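Local coordinates for protein probable acetyltransferase (Pseudomonas aeruginosa PAO1, PDB 2EUI) that probably transfers an acyl group, perhaps acetyl, as a dimeric member of the GNAT acetyltransferase family, although its substrate and biological role are unknown, at residues V19-F24 / I80-Y85; V4-E9 / I49-A54. One frame throughout, in Å; residues are numbered along the deposited sequence.

Contact 1 (V19-F24 / I80-Y85)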
loop_
_atom_site.group_PDB
_atom_site.type_symbol
_atom_site.label_atom_id
_atom_site.label_comp_id
_atom_site.label_asym_id
_atom_site.label_seq_id
_atom_site.Cartn_x
_atom_site.Cartn_y
_atom_site.Cartn_z
ATOM N N VAL A 19 14.842 12.723 7.095
ATOM C CA VAL A 19 16.160 12.189 6.816
ATOM C C VAL A 19 16.643 11.358 8.006
ATOM O O VAL A 19 17.059 10.212 7.847
ATOM C CB VAL A 19 17.145 13.346 6.533
ATOM C CG1 VAL A 19 18.583 12.819 6.473
ATOM C CG2 VAL A 19 16.751 14.041 5.223
ATOM N N LYS A 20 16.568 11.953 9.196
ATOM C CA LYS A 20 16.976 11.301 10.440
ATOM C C LYS A 20 16.377 9.908 10.507
ATOM O O LYS A 20 17.056 8.930 10.843
ATOM C CB LYS A 20 16.475 12.104 11.641
ATOM C CG LYS A 20 16.966 13.532 11.715
ATOM C CD LYS A 20 18.249 13.621 12.494
ATOM C CE LYS A 20 18.689 15.056 12.593
ATOM N NZ LYS A 20 17.506 15.917 12.854
ATOM N N TYR A 21 15.084 9.845 10.202
ATOM C CA TYR A 21 14.310 8.601 10.188
ATOM C C TYR A 21 14.911 7.545 9.251
ATOM O O TYR A 21 15.147 6.405 9.650
ATOM C CB TYR A 21 12.876 8.915 9.757
ATOM C CG TYR A 21 12.078 7.715 9.308
ATOM C CD1 TYR A 21 11.680 6.740 10.217
ATOM C CD2 TYR A 21 11.723 7.554 7.973
ATOM C CE1 TYR A 21 10.948 5.637 9.810
ATOM C CE2 TYR A 21 10.997 6.457 7.557
ATOM C CZ TYR A 21 10.608 5.499 8.479
ATOM O OH TYR A 21 9.871 4.406 8.077
ATOM N N ARG A 22 15.150 7.940 8.003
ATOM C CA ARG A 22 15.710 7.046 7.008
ATOM C C ARG A 22 17.119 6.646 7.406
ATOM O O ARG A 22 17.531 5.502 7.222
ATOM C CB ARG A 22 15.728 7.730 5.632
ATOM C CG ARG A 22 14.343 8.076 5.071
ATOM C CD ARG A 22 14.419 8.726 3.695
ATOM N NE ARG A 22 15.180 7.910 2.750
ATOM C CZ ARG A 22 16.482 8.053 2.518
ATOM N NH1 ARG A 22 17.164 8.988 3.162
ATOM N NH2 ARG A 22 17.104 7.267 1.654
ATOM N N GLU A 23 17.866 7.593 7.958
ATOM C CA GLU A 23 19.232 7.302 8.366
ATOM C C GLU A 23 19.223 6.341 9.540
ATOM O O GLU A 23 20.008 5.391 9.584
ATOM C CB GLU A 23 19.959 8.585 8.759
ATOM C CG GLU A 23 20.093 9.578 7.643
ATOM C CD GLU A 23 20.839 10.821 8.069
ATOM O OE1 GLU A 23 20.400 11.480 9.044
ATOM O OE2 GLU A 23 21.864 11.144 7.425
ATOM N N PHE A 24 18.317 6.592 10.480
ATOM C CA PHE A 24 18.207 5.775 11.675
ATOM C C PHE A 24 17.915 4.317 11.360
ATOM O O PHE A 24 18.206 3.435 12.162
ATOM C CB PHE A 24 17.111 6.326 12.585
ATOM C CG PHE A 24 16.949 5.561 13.863
ATOM C CD1 PHE A 24 17.760 5.829 14.958
ATOM C CD2 PHE A 24 15.999 4.546 13.962
ATOM C CE1 PHE A 24 17.628 5.096 16.141
ATOM C CE2 PHE A 24 15.860 3.807 15.135
ATOM C CZ PHE A 24 16.676 4.082 16.229
ATOM N N ILE A 80 -2.349 2.013 5.016
ATOM C CA ILE A 80 -1.028 1.439 5.124
ATOM C C ILE A 80 -0.244 2.391 6.011
ATOM O O ILE A 80 -0.234 3.602 5.783
ATOM C CB ILE A 80 -0.323 1.363 3.759
ATOM C CG1 ILE A 80 -1.152 0.538 2.776
ATOM C CG2 ILE A 80 1.047 0.749 3.922
ATOM C CD1 ILE A 80 -0.469 0.337 1.435
ATOM N N LEU A 81 0.398 1.846 7.033
ATOM C CA LEU A 81 1.191 2.649 7.947
ATOM C C LEU A 81 2.646 2.343 7.649
ATOM O O LEU A 81 3.159 1.300 8.044
ATOM C CB LEU A 81 0.855 2.269 9.386
ATOM C CG LEU A 81 1.523 3.013 10.542
ATOM C CD1 LEU A 81 1.249 4.520 10.451
ATOM C CD2 LEU A 81 0.982 2.443 11.845
ATOM N N ASN A 82 3.316 3.243 6.944
ATOM C CA ASN A 82 4.714 3.018 6.597
ATOM C C ASN A 82 5.714 3.560 7.608
ATOM O O ASN A 82 6.609 2.828 8.034
ATOM C CB ASN A 82 5.035 3.635 5.228
ATOM C CG ASN A 82 6.513 3.530 4.872
ATOM O OD1 ASN A 82 7.003 4.220 3.976
ATOM N ND2 ASN A 82 7.229 2.658 5.572
ATOM N N ASP A 83 5.557 4.836 7.974
ATOM C CA ASP A 83 6.482 5.502 8.892
ATOM C C ASP A 83 5.905 6.054 10.187
ATOM O O ASP A 83 4.782 6.555 10.246
ATOM C CB ASP A 83 7.185 6.680 8.204
ATOM C CG ASP A 83 7.429 6.449 6.734
ATOM O OD1 ASP A 83 8.194 5.518 6.394
ATOM O OD2 ASP A 83 6.854 7.213 5.919
ATOM N N ILE A 84 6.728 5.976 11.218
ATOM C CA ILE A 84 6.412 6.488 12.537
ATOM C C ILE A 84 7.809 6.796 13.074
ATOM O O ILE A 84 8.731 6.007 12.900
ATOM C CB ILE A 84 5.636 5.432 13.404
ATOM C CG1 ILE A 84 5.433 5.969 14.816
ATOM C CG2 ILE A 84 6.369 4.104 13.444
ATOM C CD1 ILE A 84 4.491 7.141 14.897
ATOM N N TYR A 85 7.994 7.961 13.675
ATOM C CA TYR A 85 9.323 8.304 14.175
ATOM C C TYR A 85 9.383 9.510 15.092
ATOM O O TYR A 85 8.735 10.533 14.858
ATOM C CB TYR A 85 10.270 8.543 13.001
ATOM C CG TYR A 85 11.690 8.869 13.405
ATOM C CD1 TYR A 85 12.571 7.860 13.798
ATOM C CD2 TYR A 85 12.159 10.182 13.381
ATOM C CE1 TYR A 85 13.886 8.153 14.152
ATOM C CE2 TYR A 85 13.472 10.483 13.735
ATOM C CZ TYR A 85 14.326 9.466 14.117
ATOM O OH TYR A 85 15.617 9.749 14.478
#
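The first torsions of Tyr21 and Tyr85 start both side chains toward their meeting. Each has CG anti to its own backbone N, with chi1 163° in Tyr21 and -178° in Tyr85. The two side chains run past each other in opposite directions. The Tyr85 ring ends up with one face against the helix backbone at Tyr21. Tyr21 CA sits over the centre of that ring, 3.9 Å from its centroid, which makes a CH-pi contact. The edge of the Tyr21 ring is turned to the face of Tyr85 in an offset edge-to-face pair. The centroids are 5.8 Å apart and the planes 63° apart. At the start of the Tyr85 side chain, CB lies 3.6 Å from Tyr21 CD1. Phe24 completes an aromatic cluster, with its CG 4.0 Å from Tyr85 CE1. Lys20 adds its CB, 3.8 Å from Tyr85 OH, while the amino end leads away.

The Tyr21 side chain reaches on to the strand at Asp83 and crosses that side chain at about a right angle. Tyr21 OH donates a weak hydrogen bond to Asp83 OD1, at 2.6 Å. The other carboxylate oxygen, Asp83 OD2, is bonded to Ser72 OG of the second subunit. Asn82 OD1 is hydrogen-bonded to the same Ser72 OG. Asn82 and Asp83 both face Gln65, which forms a classic beta bulge in strand 76-86. A bulge in the corresponding strand is a familiar feature of GNAT folds, where it lies near the acetyl-CoA site.

The contact thus joins helix 11-24 to the bulged strand by an apolar aromatic end and a polar end. The two oxygens of one carboxylate have separate partners. Asp83 therefore ties the second subunit to the helix of its own chain, though the bond on the helix side is weak.

Contact 2 (V4-E9 / I49-A54)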
loop_
_atom_site.group_PDB
_atom_site.type_symbol
_atom_site.label_atom_id
_atom_site.label_comp_id
_atom_site.label_asym_id
_atom_site.label_seq_id
_atom_site.Cartn_x
_atom_site.Cartn_y
_atom_site.Cartn_z
ATOM N N VAL A 4 -0.812 17.866 14.028
ATOM C CA VAL A 4 -1.259 18.652 12.888
ATOM C C VAL A 4 -0.949 17.937 11.574
ATOM O O VAL A 4 0.074 17.254 11.458
ATOM C CB VAL A 4 -0.573 20.042 12.910
ATOM C CG1 VAL A 4 -0.289 20.538 11.498
ATOM C CG2 VAL A 4 -1.457 21.027 13.645
ATOM N N GLN A 5 -1.828 18.079 10.585
ATOM C CA GLN A 5 -1.565 17.435 9.310
ATOM C C GLN A 5 -0.566 18.222 8.477
ATOM O O GLN A 5 -0.725 19.416 8.237
ATOM C CB GLN A 5 -2.844 17.233 8.513
ATOM C CG GLN A 5 -2.609 16.599 7.153
ATOM C CD GLN A 5 -3.768 15.720 6.712
ATOM O OE1 GLN A 5 -4.817 15.703 7.344
ATOM N NE2 GLN A 5 -3.581 14.987 5.625
ATOM N N ALA A 6 0.485 17.541 8.051
ATOM C CA ALA A 6 1.510 18.166 7.246
ATOM C C ALA A 6 0.955 18.602 5.896
ATOM O O ALA A 6 0.171 17.892 5.272
ATOM C CB ALA A 6 2.663 17.198 7.043
ATOM N N THR A 7 1.352 19.791 5.467
ATOM C CA THR A 7 0.962 20.310 4.166
ATOM C C THR A 7 2.271 20.786 3.561
ATOM O O THR A 7 3.328 20.683 4.204
ATOM C CB THR A 7 -0.015 21.506 4.263
ATOM O OG1 THR A 7 0.629 22.609 4.906
ATOM C CG2 THR A 7 -1.243 21.122 5.049
ATOM N N LEU A 8 2.212 21.313 2.342
ATOM C CA LEU A 8 3.413 21.797 1.670
ATOM C C LEU A 8 4.181 22.796 2.543
ATOM O O LEU A 8 5.400 22.877 2.463
ATOM C CB LEU A 8 3.039 22.433 0.327
ATOM C CG LEU A 8 4.091 22.279 -0.779
ATOM C CD1 LEU A 8 4.386 20.807 -0.987
ATOM C CD2 LEU A 8 3.599 22.896 -2.074
ATOM N N GLU A 9 3.465 23.534 3.391
ATOM C CA GLU A 9 4.081 24.522 4.274
ATOM C C GLU A 9 5.141 23.922 5.175
ATOM O O GLU A 9 6.203 24.514 5.361
ATOM C CB GLU A 9 3.042 25.181 5.183
ATOM C CG GLU A 9 1.854 25.825 4.492
ATOM C CD GLU A 9 0.703 26.078 5.467
ATOM O OE1 GLU A 9 0.939 26.766 6.482
ATOM O OE2 GLU A 9 -0.426 25.585 5.219
ATOM N N ILE A 49 0.354 12.763 6.394
ATOM C CA ILE A 49 1.491 12.870 7.295
ATOM C C ILE A 49 1.089 13.660 8.538
ATOM O O ILE A 49 0.719 14.825 8.441
ATOM C CB ILE A 49 2.665 13.595 6.600
ATOM C CG1 ILE A 49 3.234 12.693 5.504
ATOM C CG2 ILE A 49 3.730 14.019 7.628
ATOM C CD1 ILE A 49 4.351 13.320 4.713
ATOM N N TYR A 50 1.151 13.027 9.704
ATOM C CA TYR A 50 0.810 13.724 10.938
ATOM C C TYR A 50 2.088 14.205 11.608
ATOM O O TYR A 50 3.091 13.498 11.627
ATOM C CB TYR A 50 0.028 12.815 11.892
ATOM C CG TYR A 50 -1.359 12.477 11.413
ATOM C CD1 TYR A 50 -2.297 13.479 11.161
ATOM C CD2 TYR A 50 -1.726 11.156 11.167
ATOM C CE1 TYR A 50 -3.566 13.173 10.669
ATOM C CE2 TYR A 50 -2.991 10.835 10.676
ATOM C CZ TYR A 50 -3.904 11.847 10.428
ATOM O OH TYR A 50 -5.144 11.530 9.917
ATOM N N LEU A 51 2.032 15.420 12.143
ATOM C CA LEU A 51 3.167 16.041 12.810
ATOM C C LEU A 51 2.863 16.349 14.270
ATOM O O LEU A 51 1.856 16.991 14.571
ATOM C CB LEU A 51 3.545 17.359 12.117
ATOM C CG LEU A 51 3.872 17.333 10.623
ATOM C CD1 LEU A 51 4.101 18.750 10.094
ATOM C CD2 LEU A 51 5.086 16.453 10.403
ATOM N N ALA A 52 3.734 15.894 15.168
ATOM C CA ALA A 52 3.583 16.167 16.602
ATOM C C ALA A 52 4.407 17.416 16.903
ATOM O O ALA A 52 5.641 17.390 16.813
ATOM C CB ALA A 52 4.095 14.984 17.439
ATOM N N LEU A 53 3.727 18.507 17.251
ATOM C CA LEU A 53 4.406 19.770 17.547
ATOM C C LEU A 53 4.275 20.205 19.005
ATOM O O LEU A 53 3.198 20.103 19.600
ATOM C CB LEU A 53 3.860 20.881 16.652
ATOM C CG LEU A 53 3.687 20.560 15.169
ATOM C CD1 LEU A 53 3.404 21.852 14.392
ATOM C CD2 LEU A 53 4.943 19.860 14.639
ATOM N N ALA A 54 5.376 20.691 19.576
ATOM C CA ALA A 54 5.379 21.164 20.961
ATOM C C ALA A 54 4.398 22.332 21.032
ATOM O O ALA A 54 4.307 23.115 20.087
ATOM C CB ALA A 54 6.768 21.620 21.352
#
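Val4 and Leu51 form an antiparallel hydrogen-bonded pair, followed by the non-hydrogen-bonded pair Gln5 with Tyr50, and Ala6 N continues the bonding to Ile49 O. Two bonds close the first pair. Val4 N gives to Leu51 O at 2.9 Å, and Leu51 N gives to Val4 O at 2.8 Å. In both, the donor lies in the plane of the carbonyl. The Ala6 N to Ile49 O bond, 2.8 Å, is straighter, with 171° at the hydrogen. Gln5 CA adds a CA-H...O contact to the same Ile49 O, at 3.6 Å.

Ala6 carries the side-chain packing. Its CB lies 3.4 Å from Ile49 CG2 and 3.7 Å from Leu51 CD1. The methyl group therefore touches one branch of each of these residues. CG2 of Ile49 is the branch anti to the backbone N, because CG1 stands beside that N (chi1 -69°). Leu42 of helix 31-44 also packs on Ala6. On the face opposite Val4 and Leu51, Gln5 and Tyr50 meet only loosely, with Gln5 OE1 4.4 Å from Tyr50 CE1. The Tyr50 ring instead packs against helix 92-109, edge-to-face with His102.

The contact attaches the first strand of the GNAT sheet, 2-5, to strand 48-53. All three hydrogen bonds across the pair are between main-chain atoms. Ile49 O, with one N-H bond and one CA-H contact, is approached by two successive residues. The apolar side chains of Ala6, Ile49 and Leu51 lie against this end of the pairing, and no charged group takes part across it.

Overall arrangement
Contacts 1 and 2 reach the same mixed sheet. Contact 2 pairs strand 2-5, at one edge of the sheet in this chain, with strand 48-53. Contact 1 sets helix 11-24 on strand 76-86, two strands beyond 48-53. Strand 2-5 and helix 11-24 follow each other in the chain, so the N-terminal region is anchored to the sheet at two places. The contact centres are 15 Å apart and the nearest atoms about 7 Å, without touching. The centre of contact 1 lies about 6 Å from that of the chain, against about 12 Å for contact 2. Contact 1 alone borders the second subunit and, by analogy with GNAT relatives, probably lies nearer the cofactor site.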